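Local atomic coordinates of homoprotocatechuate 2,3-dioxygenase (Brevibacterium fuscum, PDB entry 4Z6M), a protein that catalyses the oxygen-dependent opening of the aromatic ring of homoprotocatechuate at a non-haem iron(II) centre. Residues Asn33-Val36 with Asp37-Leu41; Ser44-Glu48 with Asn49-Leu53; His139-Tyr142 with Asp143-Ser146; Ile225-Ile228 with Cys229-Met232. The protein carries 1 engineered substitution. All coordinates share one frame; numbering follows the deposited sequence. Where two conformers were deposited one is given.

Contact 1. Residues Asn33-Val36 with Asp37-Leu41; sequences NFYV and DVLGL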
loop_
_atom_site.group_PDB
_atom_site.type_symbol
_atom_site.label_atom_id
_atom_site.label_comp_id
_atom_site.label_asym_id
_atom_site.label_seq_id
_atom_site.Cartn_x
_atom_site.Cartn_y
_atom_site.Cartn_z
ATOM N N ASN A 33 26.739 -8.430 -3.786
ATOM C CA ASN A 33 26.301 -7.165 -3.216
ATOM C C ASN A 33 24.975 -6.707 -3.847
ATOM O O ASN A 33 24.097 -6.178 -3.164
ATOM C CB ASN A 33 27.391 -6.104 -3.371
ATOM C CG ASN A 33 26.962 -4.744 -2.862
ATOM O OD1 ASN A 33 26.698 -3.842 -3.653
ATOM N ND2 ASN A 33 26.891 -4.587 -1.547
ATOM N N PHE A 34 24.833 -6.918 -5.150
ATOM C CA PHE A 34 23.606 -6.516 -5.839
ATOM C C PHE A 34 22.437 -7.408 -5.407
ATOM O O PHE A 34 21.382 -6.916 -4.993
ATOM C CB PHE A 34 23.817 -6.593 -7.347
ATOM C CG PHE A 34 22.626 -6.139 -8.172
ATOM C CD1 PHE A 34 22.384 -4.781 -8.357
ATOM C CD2 PHE A 34 21.776 -7.052 -8.783
ATOM C CE1 PHE A 34 21.308 -4.351 -9.139
ATOM C CE2 PHE A 34 20.706 -6.624 -9.559
ATOM C CZ PHE A 34 20.483 -5.280 -9.736
ATOM N N TYR A 35 22.588 -8.727 -5.545
ATOM C CA TYR A 35 21.450 -9.603 -5.344
ATOM C C TYR A 35 21.075 -9.830 -3.881
ATOM O O TYR A 35 19.891 -10.035 -3.575
ATOM C CB TYR A 35 21.673 -10.949 -6.019
ATOM C CG TYR A 35 21.615 -10.862 -7.535
ATOM C CD1 TYR A 35 20.396 -10.825 -8.195
ATOM C CD2 TYR A 35 22.756 -10.829 -8.305
ATOM C CE1 TYR A 35 20.319 -10.736 -9.574
ATOM C CE2 TYR A 35 22.694 -10.750 -9.689
ATOM C CZ TYR A 35 21.474 -10.706 -10.318
ATOM O OH TYR A 35 21.354 -10.610 -11.673
ATOM N N VAL A 36 22.068 -9.810 -2.999
ATOM C CA VAL A 36 21.830 -10.023 -1.578
ATOM C C VAL A 36 21.665 -8.685 -0.879
ATOM O O VAL A 36 20.645 -8.454 -0.226
ATOM C CB VAL A 36 22.944 -10.870 -0.910
ATOM C CG1 VAL A 36 22.680 -11.036 0.584
ATOM C CG2 VAL A 36 23.023 -12.232 -1.574
ATOM N N ASP A 37 22.656 -7.810 -0.947
ATOM C CA ASP A 37 22.586 -6.590 -0.144
ATOM C C ASP A 37 21.596 -5.587 -0.696
ATOM O O ASP A 37 20.819 -5.017 0.072
ATOM C CB ASP A 37 23.955 -5.959 0.066
ATOM C CG ASP A 37 24.878 -6.878 0.806
ATOM O OD1 ASP A 37 24.405 -7.562 1.738
ATOM O OD2 ASP A 37 26.050 -6.913 0.461
ATOM N N VAL A 38 21.594 -5.376 -2.012
ATOM C CA VAL A 38 20.626 -4.431 -2.578
ATOM C C VAL A 38 19.245 -5.049 -2.660
ATOM O O VAL A 38 18.300 -4.482 -2.111
ATOM C CB VAL A 38 21.068 -3.859 -3.934
ATOM C CG1 VAL A 38 20.021 -2.904 -4.491
ATOM C CG2 VAL A 38 22.438 -3.183 -3.804
ATOM N N LEU A 39 19.136 -6.224 -3.267
ATOM C CA LEU A 39 17.819 -6.806 -3.555
ATOM C C LEU A 39 17.256 -7.706 -2.464
ATOM O O LEU A 39 16.076 -8.022 -2.491
ATOM C CB LEU A 39 17.817 -7.530 -4.894
ATOM C CG LEU A 39 18.041 -6.624 -6.115
ATOM C CD1 LEU A 39 17.923 -7.522 -7.340
ATOM C CD2 LEU A 39 17.041 -5.475 -6.176
ATOM N N GLY A 40 18.090 -8.175 -1.539
ATOM C CA GLY A 40 17.579 -8.917 -0.395
ATOM C C GLY A 40 17.232 -10.378 -0.651
ATOM O O GLY A 40 16.547 -11.005 0.171
ATOM N N LEU A 41 17.700 -10.966 -1.749
ATOM C CA LEU A 41 17.459 -12.389 -1.954
ATOM C C LEU A 41 18.179 -13.203 -0.868
ATOM O O LEU A 41 19.140 -12.729 -0.259
ATOM C CB LEU A 41 17.920 -12.829 -3.344
ATOM C CG LEU A 41 16.962 -12.410 -4.478
ATOM C CD1 LEU A 41 17.665 -12.530 -5.818
ATOM C CD2 LEU A 41 15.664 -13.210 -4.493
#

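Contact 2. Residues Ser44-Glu48 with Asn49-Leu53; sequences SYEDE and NQIYL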
loop_
_atom_site.group_PDB
_atom_site.type_symbol
_atom_site.label_atom_id
_atom_site.label_comp_id
_atom_site.label_asym_id
_atom_site.label_seq_id
_atom_site.Cartn_x
_atom_site.Cartn_y
_atom_site.Cartn_z
ATOM N N SER A 44 20.831 -19.679 -0.063
ATOM C CA SER A 44 20.662 -21.096 0.237
ATOM C C SER A 44 21.991 -21.784 0.432
ATOM O O SER A 44 22.073 -22.757 1.161
ATOM C CB SER A 44 19.893 -21.798 -0.893
ATOM O OG SER A 44 18.609 -21.202 -1.048
ATOM N N TYR A 45 23.005 -21.322 -0.295
ATOM C CA TYR A 45 24.335 -21.937 -0.268
ATOM C C TYR A 45 25.282 -20.985 -0.969
ATOM O O TYR A 45 24.906 -20.368 -1.971
ATOM C CB TYR A 45 24.368 -23.283 -1.010
ATOM C CG TYR A 45 25.718 -23.943 -0.841
ATOM C CD1 TYR A 45 26.066 -24.509 0.377
ATOM C CD2 TYR A 45 26.682 -23.907 -1.846
ATOM C CE1 TYR A 45 27.307 -25.071 0.575
ATOM C CE2 TYR A 45 27.927 -24.484 -1.656
ATOM C CZ TYR A 45 28.235 -25.061 -0.450
ATOM O OH TYR A 45 29.465 -25.633 -0.255
ATOM N N GLU A 46 26.514 -20.869 -0.494
ATOM C CA GLU A 46 27.533 -20.157 -1.263
ATOM C C GLU A 46 28.916 -20.705 -0.984
ATOM O O GLU A 46 29.194 -21.240 0.086
ATOM C CB GLU A 46 27.486 -18.639 -1.015
ATOM C CG GLU A 46 27.756 -18.202 0.389
ATOM C CD GLU A 46 27.643 -16.701 0.578
ATOM O OE1 GLU A 46 28.075 -15.943 -0.317
ATOM O OE2 GLU A 46 27.115 -16.287 1.634
ATOM N N ASP A 47 29.768 -20.535 -1.980
ATOM C CA ASP A 47 31.193 -20.795 -1.847
ATOM C C ASP A 47 31.962 -19.761 -2.671
ATOM O O ASP A 47 31.443 -18.673 -2.957
ATOM C CB ASP A 47 31.501 -22.275 -2.157
ATOM C CG ASP A 47 31.167 -22.690 -3.591
ATOM O OD1 ASP A 47 31.114 -21.823 -4.492
ATOM O OD2 ASP A 47 30.942 -23.914 -3.825
ATOM N N GLU A 48 33.210 -20.067 -3.021
ATOM C CA GLU A 48 34.025 -19.108 -3.731
ATOM C C GLU A 48 33.672 -18.966 -5.209
ATOM O O GLU A 48 34.156 -18.045 -5.875
ATOM C CB GLU A 48 35.507 -19.494 -3.594
ATOM C CG GLU A 48 36.001 -19.600 -2.153
ATOM C CD GLU A 48 36.073 -18.261 -1.439
ATOM O OE1 GLU A 48 35.940 -17.201 -2.098
ATOM O OE2 GLU A 48 36.303 -18.262 -0.199
ATOM N N ASN A 49 32.923 -19.931 -5.729
ATOM C CA ASN A 49 32.571 -19.978 -7.148
ATOM C C ASN A 49 31.100 -19.722 -7.475
ATOM O O ASN A 49 30.788 -19.340 -8.604
ATOM C CB ASN A 49 32.946 -21.347 -7.691
ATOM C CG ASN A 49 34.439 -21.521 -7.764
ATOM O OD1 ASN A 49 35.104 -20.768 -8.451
ATOM N ND2 ASN A 49 34.970 -22.455 -7.026
ATOM N N GLN A 50 30.204 -19.948 -6.503
ATOM C CA GLN A 50 28.767 -19.868 -6.767
ATOM C C GLN A 50 28.018 -19.331 -5.564
ATOM O O GLN A 50 28.410 -19.542 -4.423
ATOM C CB GLN A 50 28.180 -21.245 -7.085
ATOM C CG GLN A 50 28.705 -21.892 -8.355
ATOM C CD GLN A 50 28.007 -23.211 -8.638
ATOM O OE1 GLN A 50 28.004 -24.119 -7.811
ATOM N NE2 GLN A 50 27.393 -23.313 -9.798
ATOM N N ILE A 51 26.922 -18.651 -5.850
ATOM C CA ILE A 51 25.952 -18.246 -4.844
ATOM C C ILE A 51 24.589 -18.709 -5.281
ATOM O O ILE A 51 24.174 -18.460 -6.413
ATOM C CB ILE A 51 25.944 -16.717 -4.644
ATOM C CG1 ILE A 51 27.361 -16.237 -4.272
ATOM C CG2 ILE A 51 24.919 -16.321 -3.593
ATOM C CD1 ILE A 51 27.530 -14.749 -4.329
ATOM N N TYR A 52 23.907 -19.392 -4.386
ATOM C CA TYR A 52 22.587 -19.962 -4.645
ATOM C C TYR A 52 21.585 -19.144 -3.841
ATOM O O TYR A 52 21.726 -19.029 -2.628
ATOM C CB TYR A 52 22.512 -21.413 -4.180
ATOM C CG TYR A 52 23.327 -22.370 -5.019
ATOM C CD1 TYR A 52 24.719 -22.417 -4.921
ATOM C CD2 TYR A 52 22.702 -23.259 -5.879
ATOM C CE1 TYR A 52 25.467 -23.300 -5.702
ATOM C CE2 TYR A 52 23.432 -24.147 -6.657
ATOM C CZ TYR A 52 24.815 -24.163 -6.564
ATOM O OH TYR A 52 25.526 -25.034 -7.374
ATOM N N LEU A 53 20.582 -18.588 -4.521
ATOM C CA LEU A 53 19.662 -17.624 -3.943
ATOM C C LEU A 53 18.218 -18.050 -4.159
ATOM O O LEU A 53 17.887 -18.635 -5.194
ATOM C CB LEU A 53 19.842 -16.260 -4.604
ATOM C CG LEU A 53 21.232 -15.640 -4.436
ATOM C CD1 LEU A 53 21.408 -14.470 -5.389
ATOM C CD2 LEU A 53 21.461 -15.235 -2.990
HETATM O O HOH W 1 28.911 -24.688 -5.325
#

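Contact 3. Residues His139-Tyr142 with Asp143-Ser146; sequences HMRY and DLYS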
loop_
_atom_site.group_PDB
_atom_site.type_symbol
_atom_site.label_atom_id
_atom_site.label_comp_id
_atom_site.label_asym_id
_atom_site.label_seq_id
_atom_site.Cartn_x
_atom_site.Cartn_y
_atom_site.Cartn_z
ATOM N N HIS A 139 8.238 -17.878 3.896
ATOM C CA HIS A 139 7.086 -17.043 3.551
ATOM C C HIS A 139 6.461 -16.296 4.743
ATOM O O HIS A 139 5.726 -15.323 4.535
ATOM C CB HIS A 139 6.004 -17.854 2.832
ATOM C CG HIS A 139 5.310 -18.857 3.685
ATOM N ND1 HIS A 139 5.951 -19.899 4.324
ATOM C CD2 HIS A 139 3.994 -18.990 3.974
ATOM C CE1 HIS A 139 5.058 -20.593 5.014
ATOM N NE2 HIS A 139 3.863 -20.078 4.790
ATOM N N MET A 140 6.737 -16.764 5.972
ATOM C CA MET A 140 6.257 -16.063 7.186
ATOM C C MET A 140 7.386 -15.550 8.030
ATOM O O MET A 140 7.174 -15.175 9.197
ATOM C CB MET A 140 5.328 -16.955 7.998
ATOM C CG MET A 140 4.171 -17.479 7.168
ATOM S SD MET A 140 2.836 -18.239 8.083
ATOM C CE MET A 140 2.200 -16.829 8.945
ATOM N N ARG A 141 8.581 -15.485 7.430
ATOM C CA ARG A 141 9.765 -14.978 8.170
ATOM C C ARG A 141 9.835 -13.449 8.083
ATOM O O ARG A 141 10.731 -12.836 7.516
ATOM C CB ARG A 141 11.056 -15.659 7.698
ATOM C CG ARG A 141 11.129 -17.131 8.080
ATOM C CD ARG A 141 11.263 -17.379 9.583
ATOM N NE ARG A 141 12.346 -16.612 10.175
ATOM C CZ ARG A 141 13.631 -16.953 10.128
ATOM N NH1 ARG A 141 14.011 -18.090 9.566
ATOM N NH2 ARG A 141 14.526 -16.135 10.648
ATOM N N TYR A 142 8.838 -12.807 8.680
ATOM C CA TYR A 142 8.734 -11.370 8.571
ATOM C C TYR A 142 9.821 -10.645 9.338
ATOM O O TYR A 142 9.991 -9.443 9.155
ATOM C CB TYR A 142 7.349 -10.923 9.060
ATOM C CG TYR A 142 6.222 -11.412 8.181
ATOM C CD1 TYR A 142 5.950 -10.802 6.951
ATOM C CD2 TYR A 142 5.424 -12.479 8.571
ATOM C CE1 TYR A 142 4.919 -11.250 6.153
ATOM C CE2 TYR A 142 4.387 -12.921 7.782
ATOM C CZ TYR A 142 4.136 -12.308 6.566
ATOM O OH TYR A 142 3.100 -12.708 5.751
ATOM N N ASP A 143 10.553 -11.376 10.186
ATOM C CA ASP A 143 11.790 -10.878 10.757
ATOM C C ASP A 143 12.916 -10.675 9.752
ATOM O O ASP A 143 13.836 -9.911 10.037
ATOM C CB ASP A 143 12.257 -11.784 11.904
ATOM C CG ASP A 143 12.437 -13.255 11.509
ATOM O OD1 ASP A 143 11.631 -13.834 10.761
ATOM O OD2 ASP A 143 13.394 -13.860 12.006
ATOM N N LEU A 144 12.802 -11.291 8.575
ATOM C CA LEU A 144 13.754 -11.142 7.474
ATOM C C LEU A 144 13.199 -10.257 6.346
ATOM O O LEU A 144 13.912 -9.899 5.427
ATOM C CB LEU A 144 14.105 -12.503 6.914
ATOM C CG LEU A 144 14.591 -13.533 7.914
ATOM C CD1 LEU A 144 14.905 -14.830 7.172
ATOM C CD2 LEU A 144 15.811 -13.012 8.666
ATOM N N TYR A 145 11.917 -9.960 6.380
ATOM C CA TYR A 145 11.245 -9.310 5.252
ATOM C C TYR A 145 11.759 -7.898 5.026
ATOM O O TYR A 145 11.742 -7.047 5.930
ATOM C CB TYR A 145 9.758 -9.275 5.508
ATOM C CG TYR A 145 8.852 -8.875 4.359
ATOM C CD1 TYR A 145 8.463 -9.809 3.440
ATOM C CD2 TYR A 145 8.288 -7.605 4.268
ATOM C CE1 TYR A 145 7.589 -9.498 2.415
ATOM C CE2 TYR A 145 7.420 -7.297 3.230
ATOM C CZ TYR A 145 7.074 -8.252 2.319
ATOM O OH TYR A 145 6.183 -7.960 1.279
ATOM N N SER A 146 12.187 -7.669 3.793
ATOM C CA SER A 146 12.663 -6.378 3.332
ATOM C C SER A 146 11.511 -5.499 2.847
ATOM O O SER A 146 10.498 -5.991 2.325
ATOM C CB SER A 146 13.589 -6.605 2.143
ATOM O OG SER A 146 13.894 -5.383 1.499
HETATM O O HOH W 2 11.984 -7.527 8.623
#

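Contact 4. Residues Ile225-Ile228 with Cys229-Met232; sequences IIQI and CDKM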
loop_
_atom_site.group_PDB
_atom_site.type_symbol
_atom_site.label_atom_id
_atom_site.label_comp_id
_atom_site.label_asym_id
_atom_site.label_seq_id
_atom_site.Cartn_x
_atom_site.Cartn_y
_atom_site.Cartn_z
ATOM N N ILE A 225 7.985 -2.441 -4.997
ATOM C CA ILE A 225 8.739 -2.061 -6.212
ATOM C C ILE A 225 9.209 -0.613 -6.108
ATOM O O ILE A 225 10.364 -0.305 -6.433
ATOM C CB ILE A 225 7.902 -2.331 -7.465
ATOM C CG1 ILE A 225 7.722 -3.857 -7.627
ATOM C CG2 ILE A 225 8.546 -1.700 -8.699
ATOM C CD1 ILE A 225 6.813 -4.287 -8.743
ATOM N N ILE A 226 8.336 0.275 -5.639
ATOM C CA ILE A 226 8.735 1.655 -5.388
ATOM C C ILE A 226 9.947 1.728 -4.434
ATOM O O ILE A 226 10.888 2.498 -4.660
ATOM C CB ILE A 226 7.564 2.485 -4.820
ATOM C CG1 ILE A 226 6.373 2.471 -5.789
ATOM C CG2 ILE A 226 8.008 3.910 -4.544
ATOM C CD1 ILE A 226 6.741 2.802 -7.217
ATOM N N GLN A 227 9.943 0.913 -3.384
ATOM C CA GLN A 227 11.064 0.903 -2.448
ATOM C C GLN A 227 12.379 0.522 -3.111
ATOM O O GLN A 227 13.435 1.028 -2.725
ATOM C CB GLN A 227 10.786 0.002 -1.257
ATOM C CG GLN A 227 11.995 -0.425 -0.460
ATOM C CD GLN A 227 12.771 0.701 0.228
ATOM O OE1 GLN A 227 12.303 1.829 0.393
ATOM N NE2 GLN A 227 13.939 0.347 0.721
ATOM N N ILE A 228 12.344 -0.414 -4.049
ATOM C CA ILE A 228 13.589 -0.802 -4.716
ATOM C C ILE A 228 14.166 0.432 -5.411
ATOM O O ILE A 228 15.378 0.688 -5.350
ATOM C CB ILE A 228 13.371 -1.971 -5.690
ATOM C CG1 ILE A 228 12.953 -3.219 -4.921
ATOM C CG2 ILE A 228 14.617 -2.242 -6.518
ATOM C CD1 ILE A 228 12.433 -4.363 -5.758
ATOM N N CYS A 229 13.321 1.177 -6.112
ATOM C CA CYS A 229 13.754 2.425 -6.726
ATOM C C CYS A 229 14.324 3.405 -5.720
ATOM O O CYS A 229 15.413 3.960 -5.912
ATOM C CB CYS A 229 12.578 3.084 -7.465
ATOM S SG CYS A 229 11.873 2.125 -8.796
ATOM N N ASP A 230 13.594 3.579 -4.615
ATOM C CA ASP A 230 14.020 4.512 -3.588
ATOM C C ASP A 230 15.386 4.120 -3.005
ATOM O O ASP A 230 16.235 4.992 -2.769
ATOM C CB ASP A 230 12.984 4.584 -2.479
ATOM C CG ASP A 230 11.689 5.274 -2.894
ATOM O OD1 ASP A 230 11.712 6.158 -3.770
ATOM O OD2 ASP A 230 10.659 4.974 -2.233
ATOM N N LYS A 231 15.573 2.826 -2.752
ATOM C CA LYS A 231 16.814 2.310 -2.214
ATOM C C LYS A 231 17.983 2.533 -3.185
ATOM O O LYS A 231 19.077 2.928 -2.777
ATOM C CB LYS A 231 16.684 0.834 -1.848
ATOM C CG LYS A 231 17.924 0.263 -1.191
ATOM C CD LYS A 231 17.703 -1.164 -0.718
ATOM C CE LYS A 231 18.882 -1.691 0.067
ATOM N NZ LYS A 231 18.665 -3.086 0.499
ATOM N N MET A 232 17.725 2.306 -4.469
ATOM C CA MET A 232 18.753 2.498 -5.468
ATOM C C MET A 232 19.110 3.985 -5.571
ATOM O O MET A 232 20.300 4.320 -5.734
ATOM C CB MET A 232 18.369 1.864 -6.805
ATOM C CG MET A 232 18.310 0.339 -6.722
ATOM S SD MET A 232 17.753 -0.480 -8.205
ATOM C CE MET A 232 19.214 -0.248 -9.227
HETATM O O HOH W 3 10.029 3.356 -0.161
#

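Contact 1. Residues Asn33-Val36 with Asp37-Leu41
Phe34 packs its ring obliquely against Leu39, CE2 lying 3.7 Å from Leu39 CD1, in the C-terminal part of the helix 28-38 that follows the first strand of a glyoxalase-type beta-alpha-beta-beta-beta module. Here the coil widens before it stops. The carbonyls reach past the usual fourth residue: Val38 N donates to Asn33 O and Leu39 N to Phe34 O, each over 2.9 Å, as in a pi-type turn. The next carbonyl, Tyr35 O, skips Gly40 and takes Leu41 N, six residues on, at 3.0 Å and in the carbonyl plane, while Gly40, with positive phi, leads the chain out of the helix. Tyr35 CD1 then meets Leu41 CD1 at 4.0 Å, the two side chains lying side by side and pointing the same way. With CG anti to its own carbonyl carbon (chi1 -71°), Tyr35 presents a ring face to Phe34, whose CD2 sits 3.7 Å above the centre. The phenol end is fixed by Asp260, and Leu53 and Leu66 also pack against its side chain. On the exposed side, in the conformer given for Asn33, one of two, ND2 donates from a tilted amide to the anti lone pair of Asp37 OD2, at 3.2 Å and with an N-H...O angle of 140°. The amide and carboxylate planes stand 65° apart. Val36 O receives a weak bond from Gly40 N, and Gly40 CA comes to 3.1 Å from Val36 O in a CA-H...O contact.

Contact 2. Residues Ser44-Glu48 with Asn49-Leu53
A beta hairpin with a classic bulge pairs Ser44 and Tyr45 with Tyr52, which fits an extra residue into one antiparallel strand. Tyr52 is bonded through both of its backbone polar atoms: its O takes Ser44 N at 2.8 Å, and its N donates to Tyr45 O, also at 2.8 Å. At the tip, Asp47 makes an Asx turn. Its chi1 of 63° sets CG between backbone N and carbonyl carbon, and from there OD1 accepts both Asn49 N and Gln50 N at 2.9 Å each, the first from above the carboxylate plane, the second nearly along the C-O bond. Asp47 N returns a bond to Gln50 O. The other carboxylate oxygen is tied in by water, which donates to Asp47 OD2 at 2.6 Å and to Gln50 OE1. Gln50 OE1 also accepts from Tyr52 OH, at 2.7 Å. Tyr45 and Tyr52 run alongside each other, and Tyr52 CD1 lies near the plane of the Tyr45 ring, 3.9 Å from Tyr45 CD2 at its edge. On the other face Glu46 and Ile51 lie side by side, with Glu46 OE1 held by Arg32. Strand 42-46 ends the sheet within this chain, strand 50-54 continues it to 64-68, and helix 28-38 covers Ile51 and Leu53.

Contact 3. Residues His139-Tyr142 with Asp143-Ser146
Two residues apart in sequence, Arg141 and Asp143 form a side-on, two-pronged salt bridge whose arginine is also the centre of an inverse gamma turn. Arg141 NE gives its hydrogen to the syn lone pair of Asp143 OD1 at 2.9 Å, and NH2 reaches OD2 at the same distance, both oxygens lying in or near the guanidinium plane. The two planes are only 30° apart. The Arg141 chain bends at chi2 and chi3, and Asp143 CG sits between backbone N and carbonyl carbon (chi1 56°), which puts the carboxylate beside the guanidinium edge. Leu144 CD1 rests on one face of the guanidinium, 3.7 Å from Arg141 NH2, and NH1 has a further anion in Glu136. The backbone itself turns tightly. Tyr142 N makes the weak gamma-turn bond to Met140 O, and Leu144 N then donates to Arg141 O at 2.8 Å, closing a beta turn. This loop joins strands 125-129 and 152-160, and so links the two glyoxalase-type halves of the chain while lying against two neighbouring subunits. Tyr142 O accepts a weak bond from Tyr145 N, a hydrogen bond from Gln227 of the second subunit, and one at 2.8 Å from a water that also donates to Tyr145 O. The Tyr142 and Tyr145 rings meet obliquely, centroids 5.9 Å apart and planes at 56°. Their hydroxyls diverge in use: Tyr142 OH bonds Asn252 of the third subunit, Tyr145 OH bonds His220 of its own chain.

Contact 4. Residues Ile225-Ile228 with Cys229-Met232
Asp230 OD2 is held from two sources, a water donating at 2.7 Å and Arg247 of the fourth subunit, which forms a salt bridge with it. The same water donates to Gln227 OE1 at 2.8 Å, bridging two side chains on helix 222-234 of the second glyoxalase-type module, the half that binds iron. Their amide and carboxylate planes stand 72° apart, and the water bridges the two groups. Gln227 bends at chi2 (63°), which swings its amide forward along the helix until NE2 lies 3.8 Å from Lys231 CB; NE2 hydrogen-bonds the backbone O of Tyr142 of the second subunit. Asp230 OD1 is taken up by Trp296 of the fourth subunit. The helix backbone is bonded regularly: Lys231 N donates to Gln227 O at 2.8 Å, and Asp230 and Met232 likewise reach the carbonyls four residues back. Lys231 stretches out fully to bring NZ to the carbonyls of Asp37 and Val38. The apolar side faces the sheet, where Ile225 and Ile228 pack on Ile268. Next to them, pointing the same way as Ile228, Met232 sets its SD 4.0 Å from Ile228 CG2.

In the fold
From the N terminus the four contacts follow in series, none nested in or crossing another, each within one local run of chain. Contact 1 lies at the C-terminal part of helix 28-38 and the turn beyond; contact 2 closes the hairpin that comes next, and Tyr35, Val36 and Leu41 of the first pack on Leu53 of the second, joining helix to sheet. Contact 3 shapes the loop between the two halves, approaching contacts 1 and 4 to about 5 Å between nearest atoms without touching. Contact 4 lies in the second half, and through Lys231 it meets the end of contact 1, tying the two halves together. Contacts 3 and 4 also both meet the second subunit.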